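PDB 6SKY: Serine/threonine-protein kinase Tel1 from Chaetomium thermophilum, which is a serine/threonine protein kinase of the ATM subfamily that binds ATP and probably acts as a DNA-damage sensor, activating checkpoint signalling after genotoxic stress. Local coordinates for residues Q2050-V2055 / D2095-R2100; T2091-I2096 / E2135-M2140. One frame throughout, in Å; residues are numbered along the deposited sequence.

Contact 1: residues Q2050-V2055 / D2095-R2100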
# COMPACT_ATOMS: atom_id res chain seq x y z
N GLN A 2050 -7.65 -49.20 -10.68
CA GLN A 2050 -6.42 -49.92 -10.97
C GLN A 2050 -6.19 -50.11 -12.46
O GLN A 2050 -5.18 -50.70 -12.85
CB GLN A 2050 -6.43 -51.29 -10.28
CG GLN A 2050 -6.60 -51.22 -8.78
CD GLN A 2050 -8.05 -51.15 -8.37
OE1 GLN A 2050 -8.95 -51.31 -9.20
NE2 GLN A 2050 -8.30 -50.90 -7.10
N GLU A 2051 -7.10 -49.63 -13.30
CA GLU A 2051 -6.97 -49.77 -14.74
C GLU A 2051 -7.24 -48.43 -15.41
O GLU A 2051 -8.19 -47.73 -15.05
CB GLU A 2051 -7.94 -50.82 -15.28
CG GLU A 2051 -7.43 -52.25 -15.19
CD GLU A 2051 -6.61 -52.64 -16.40
OE1 GLU A 2051 -6.41 -51.77 -17.28
OE2 GLU A 2051 -6.18 -53.81 -16.48
N LEU A 2052 -6.40 -48.10 -16.39
CA LEU A 2052 -6.55 -46.85 -17.12
C LEU A 2052 -7.87 -46.76 -17.87
O LEU A 2052 -8.32 -45.65 -18.19
CB LEU A 2052 -5.39 -46.70 -18.09
CG LEU A 2052 -4.92 -45.29 -18.40
CD1 LEU A 2052 -4.58 -44.60 -17.11
CD2 LEU A 2052 -3.72 -45.36 -19.31
N ASP A 2053 -8.51 -47.89 -18.15
CA ASP A 2053 -9.73 -47.89 -18.94
C ASP A 2053 -10.91 -47.33 -18.16
O ASP A 2053 -11.74 -46.62 -18.73
CB ASP A 2053 -10.02 -49.31 -19.41
CG ASP A 2053 -8.77 -50.02 -19.89
OD1 ASP A 2053 -8.21 -49.59 -20.92
OD2 ASP A 2053 -8.35 -50.99 -19.24
N THR A 2054 -10.98 -47.62 -16.86
CA THR A 2054 -12.02 -47.02 -16.03
C THR A 2054 -11.87 -45.50 -15.98
O THR A 2054 -12.86 -44.76 -16.04
CB THR A 2054 -11.95 -47.60 -14.63
OG1 THR A 2054 -11.69 -49.00 -14.70
CG2 THR A 2054 -13.25 -47.37 -13.89
N VAL A 2055 -10.63 -45.02 -15.89
CA VAL A 2055 -10.41 -43.59 -15.81
C VAL A 2055 -10.75 -42.93 -17.13
O VAL A 2055 -11.35 -41.84 -17.16
CB VAL A 2055 -8.96 -43.30 -15.38
CG1 VAL A 2055 -8.84 -41.88 -14.92
CG2 VAL A 2055 -8.55 -44.24 -14.29
N ASP A 2095 -4.96 -36.05 -21.89
CA ASP A 2095 -3.69 -36.01 -22.61
C ASP A 2095 -2.58 -36.66 -21.81
O ASP A 2095 -1.80 -37.45 -22.34
CB ASP A 2095 -3.32 -34.58 -22.97
CG ASP A 2095 -3.99 -34.10 -24.23
OD1 ASP A 2095 -4.80 -34.86 -24.80
OD2 ASP A 2095 -3.70 -32.96 -24.66
N ILE A 2096 -2.46 -36.31 -20.52
CA ILE A 2096 -1.37 -36.93 -19.77
C ILE A 2096 -1.66 -38.38 -19.40
O ILE A 2096 -0.72 -39.14 -19.15
CB ILE A 2096 -0.99 -36.19 -18.48
CG1 ILE A 2096 -2.15 -36.20 -17.51
CG2 ILE A 2096 -0.53 -34.78 -18.79
CD1 ILE A 2096 -1.92 -37.07 -16.33
N LEU A 2097 -2.93 -38.80 -19.36
CA LEU A 2097 -3.20 -40.21 -19.10
C LEU A 2097 -2.72 -41.10 -20.24
O LEU A 2097 -2.52 -42.30 -20.04
CB LEU A 2097 -4.68 -40.44 -18.86
CG LEU A 2097 -5.23 -40.07 -17.49
CD1 LEU A 2097 -6.69 -40.42 -17.43
CD2 LEU A 2097 -4.47 -40.79 -16.42
N ASN A 2098 -2.53 -40.54 -21.42
CA ASN A 2098 -2.27 -41.32 -22.62
C ASN A 2098 -0.83 -41.24 -23.10
O ASN A 2098 -0.55 -41.64 -24.23
CB ASN A 2098 -3.20 -40.87 -23.75
CG ASN A 2098 -4.63 -41.29 -23.52
OD1 ASN A 2098 -4.89 -42.33 -22.93
ND2 ASN A 2098 -5.56 -40.50 -24.01
N VAL A 2099 0.07 -40.73 -22.29
CA VAL A 2099 1.47 -40.69 -22.69
C VAL A 2099 2.05 -42.10 -22.61
O VAL A 2099 1.73 -42.88 -21.72
CB VAL A 2099 2.28 -39.70 -21.84
CG1 VAL A 2099 1.82 -38.30 -22.09
CG2 VAL A 2099 2.16 -40.04 -20.40
N ARG A 2100 2.91 -42.42 -23.58
CA ARG A 2100 3.49 -43.75 -23.67
C ARG A 2100 5.00 -43.78 -23.50
O ARG A 2100 5.53 -44.84 -23.17
CB ARG A 2100 3.13 -44.39 -25.02
CG ARG A 2100 1.68 -44.81 -25.12
CD ARG A 2100 1.19 -44.89 -26.55
NE ARG A 2100 1.07 -43.58 -27.17
CZ ARG A 2100 0.37 -43.32 -28.27
NH1 ARG A 2100 0.32 -42.09 -28.77
NH2 ARG A 2100 -0.29 -44.30 -28.88
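Leu2097 lays its forked end over Leu2052 and Val2055, reaching from the late part of helix 2077-2097 to the first turn of helix 2052-2070. The two helices follow one another in the chain and form an antiparallel helical hairpin in the FAT domain, a member of the TPR clan and part of the protein's alpha-solenoid. The start of one helix therefore meets the far part of the other, and the closest backbone approach is 7.7 Å, from Leu2052 CA to Leu2097 CA. The contact is apolar. With CG of Leu2097 anti to its own carbonyl carbon (chi1 -79°), each methyl of the fork has a separate partner across the gap: CD2 lies 3.9 Å from Leu2052 CD1, and CD1 lies 3.6 Å from Val2055 CG1. The two leucines run alongside each other, pointing opposite ways, whereas Val2055 meets Leu2097 roughly at a right angle. Val2055 holds CG1 anti to the backbone N (chi1 -164°), and this is the branch that touches; Leu2052 sits one turn earlier, just after the N-cap residue Glu2051. Met2046 of helix 2035-2047 also packs on both Val2055 and Leu2097, so a third helix closes over this part of the interface, while Leu2052 extends to Leu2147 in a loop. Polar ties lie at the margins: Asn2098 OD1 accepts a hydrogen bond from Arg2056 NH1, which ties the residue following Leu2097 to helix 2052-2070, and Asp2095, whose side chain takes no part in the apolar contact, makes a salt bridge to Arg1639. The remaining methyl of Leu2052, CD2, rests on backbone and not on a side chain, 3.4 Å from the carbonyl oxygen O of Leu2097.

Contact 2: residues T2091-I2096 / E2135-M2140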
# COMPACT_ATOMS: atom_id res chain seq x y z
N THR A 2091 -9.63 -32.35 -20.86
CA THR A 2091 -8.79 -32.66 -22.02
C THR A 2091 -7.32 -32.78 -21.64
O THR A 2091 -6.62 -33.66 -22.14
CB THR A 2091 -9.00 -31.61 -23.10
OG1 THR A 2091 -10.37 -31.60 -23.48
CG2 THR A 2091 -8.19 -31.93 -24.31
N GLU A 2092 -6.83 -31.91 -20.75
CA GLU A 2092 -5.43 -32.05 -20.32
C GLU A 2092 -5.22 -33.31 -19.50
O GLU A 2092 -4.19 -33.98 -19.63
CB GLU A 2092 -5.00 -30.82 -19.52
CG GLU A 2092 -4.84 -29.56 -20.36
CD GLU A 2092 -4.55 -28.31 -19.54
OE1 GLU A 2092 -5.09 -28.19 -18.42
OE2 GLU A 2092 -3.79 -27.44 -20.02
N LEU A 2093 -6.19 -33.65 -18.65
CA LEU A 2093 -6.14 -34.93 -17.95
C LEU A 2093 -6.04 -36.09 -18.93
O LEU A 2093 -5.18 -36.97 -18.79
CB LEU A 2093 -7.38 -35.08 -17.07
CG LEU A 2093 -7.60 -36.37 -16.29
CD1 LEU A 2093 -6.37 -36.74 -15.55
CD2 LEU A 2093 -8.73 -36.19 -15.33
N ASP A 2094 -6.92 -36.12 -19.93
CA ASP A 2094 -6.89 -37.18 -20.92
C ASP A 2094 -5.57 -37.21 -21.67
O ASP A 2094 -5.10 -38.28 -22.07
CB ASP A 2094 -8.05 -37.01 -21.89
CG ASP A 2094 -8.52 -38.32 -22.46
OD1 ASP A 2094 -7.77 -39.32 -22.40
OD2 ASP A 2094 -9.66 -38.36 -22.98
N ASP A 2095 -4.96 -36.05 -21.89
CA ASP A 2095 -3.69 -36.01 -22.61
C ASP A 2095 -2.58 -36.66 -21.81
O ASP A 2095 -1.80 -37.45 -22.34
CB ASP A 2095 -3.32 -34.58 -22.97
CG ASP A 2095 -3.99 -34.10 -24.23
OD1 ASP A 2095 -4.80 -34.86 -24.80
OD2 ASP A 2095 -3.70 -32.96 -24.66
N ILE A 2096 -2.46 -36.31 -20.52
CA ILE A 2096 -1.37 -36.93 -19.77
C ILE A 2096 -1.66 -38.38 -19.40
O ILE A 2096 -0.72 -39.14 -19.15
CB ILE A 2096 -0.99 -36.19 -18.48
CG1 ILE A 2096 -2.15 -36.20 -17.51
CG2 ILE A 2096 -0.53 -34.78 -18.79
CD1 ILE A 2096 -1.92 -37.07 -16.33
N GLU A 2135 -2.53 -28.50 -11.92
CA GLU A 2135 -1.75 -28.90 -10.75
C GLU A 2135 -2.26 -30.20 -10.15
O GLU A 2135 -1.48 -31.10 -9.83
CB GLU A 2135 -1.79 -27.78 -9.72
CG GLU A 2135 -1.01 -28.05 -8.49
CD GLU A 2135 -1.56 -27.29 -7.32
OE1 GLU A 2135 -2.76 -26.94 -7.37
OE2 GLU A 2135 -0.82 -27.04 -6.35
N THR A 2136 -3.58 -30.30 -9.99
CA THR A 2136 -4.16 -31.55 -9.48
C THR A 2136 -3.83 -32.73 -10.39
O THR A 2136 -3.48 -33.81 -9.91
CB THR A 2136 -5.67 -31.42 -9.34
OG1 THR A 2136 -5.96 -30.31 -8.49
CG2 THR A 2136 -6.23 -32.64 -8.72
N THR A 2137 -3.95 -32.53 -11.70
CA THR A 2137 -3.65 -33.60 -12.65
C THR A 2137 -2.22 -34.09 -12.50
O THR A 2137 -1.97 -35.30 -12.43
CB THR A 2137 -3.90 -33.11 -14.06
OG1 THR A 2137 -5.29 -32.82 -14.23
CG2 THR A 2137 -3.51 -34.13 -15.05
N LEU A 2138 -1.26 -33.17 -12.45
CA LEU A 2138 0.14 -33.57 -12.40
C LEU A 2138 0.49 -34.26 -11.09
O LEU A 2138 1.23 -35.25 -11.08
CB LEU A 2138 1.04 -32.36 -12.64
CG LEU A 2138 1.09 -31.86 -14.08
CD1 LEU A 2138 1.98 -30.66 -14.18
CD2 LEU A 2138 1.57 -32.94 -15.00
N SER A 2139 -0.07 -33.79 -9.97
CA SER A 2139 0.24 -34.45 -8.71
C SER A 2139 -0.39 -35.83 -8.62
O SER A 2139 0.26 -36.79 -8.19
CB SER A 2139 -0.21 -33.58 -7.54
OG SER A 2139 -1.59 -33.74 -7.30
N MET A 2140 -1.66 -35.96 -9.04
CA MET A 2140 -2.30 -37.27 -9.04
C MET A 2140 -1.57 -38.25 -9.93
O MET A 2140 -1.41 -39.42 -9.57
CB MET A 2140 -3.75 -37.14 -9.48
CG MET A 2140 -4.67 -36.58 -8.44
SD MET A 2140 -4.89 -37.69 -7.06
CE MET A 2140 -5.40 -39.15 -7.93
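This is a buried helix-to-helix packing contact inside the FAT domain, joining helix 2077-2097 to helix 2124-2143, the next helix but one along the chain. Thr2137 carries it from one side, and Leu2093 and Ile2096, one turn apart on the other helix, receive it. The backbones come near: Leu2093 CA and Thr2137 CA are 6.0 Å apart, a spacing that the small threonine permits. Its methyl does most of the touching. CG2 lies 3.5 Å from Ile2096 CG1 and 3.6 Å from Ile2096 CD1, so the end of the isoleucine is draped across it, while Leu2093 CD1 meets the same methyl at 3.9 Å. Ile2096 brings CG1 there by setting it between its backbone N and carbonyl carbon (chi1 64°). Thr2137 splits its two branches by role: at chi1 -65° CG2 stands anti to the backbone N and meets the apolar pair, and OG1, beside the backbone N, stays near Leu2093 CB. That hydroxyl is hydrogen-bonded both to Cys2133 O of its own helix, one turn earlier, and to Tyr2043 OH of helix 2035-2047, so a buried polar atom is satisfied beside an apolar patch. Tyr2043 also lies against Leu2093, together with Met2046 and with Val2059 of helix 2052-2070, while Trp2141 extends the cover over Ile2096 from the threonine's own helix. At the edge, Glu2092 makes long, weak ion pairs with Arg2115 and Arg2134. Ile2096 also touches Thr2108 of the intervening helix 2102-2119. Packing of a helix against the next but one is consistent with the stacking of an alpha-solenoid, as expected for the TPR-clan FAT domain.

How the contacts relate
Helix 2077-2097 is common to both contacts: contact 1 uses residues 2095-2100, contact 2 residues 2091-2096, and Asp2095 and Ile2096 belong to both segments. Neighbouring residues point to different partners, Leu2097 toward helix 2052-2070 and Ile2096 toward helix 2124-2143. The two centres are about 10 Å apart, at about 38 Å and 30 Å from the centre of the chain. Met2046 touches Val2055 and Leu2097 in contact 1 and Leu2093 in contact 2, bridging the two. Both lie away from the ATP-analogue pocket and the magnesium site of the kinase domain.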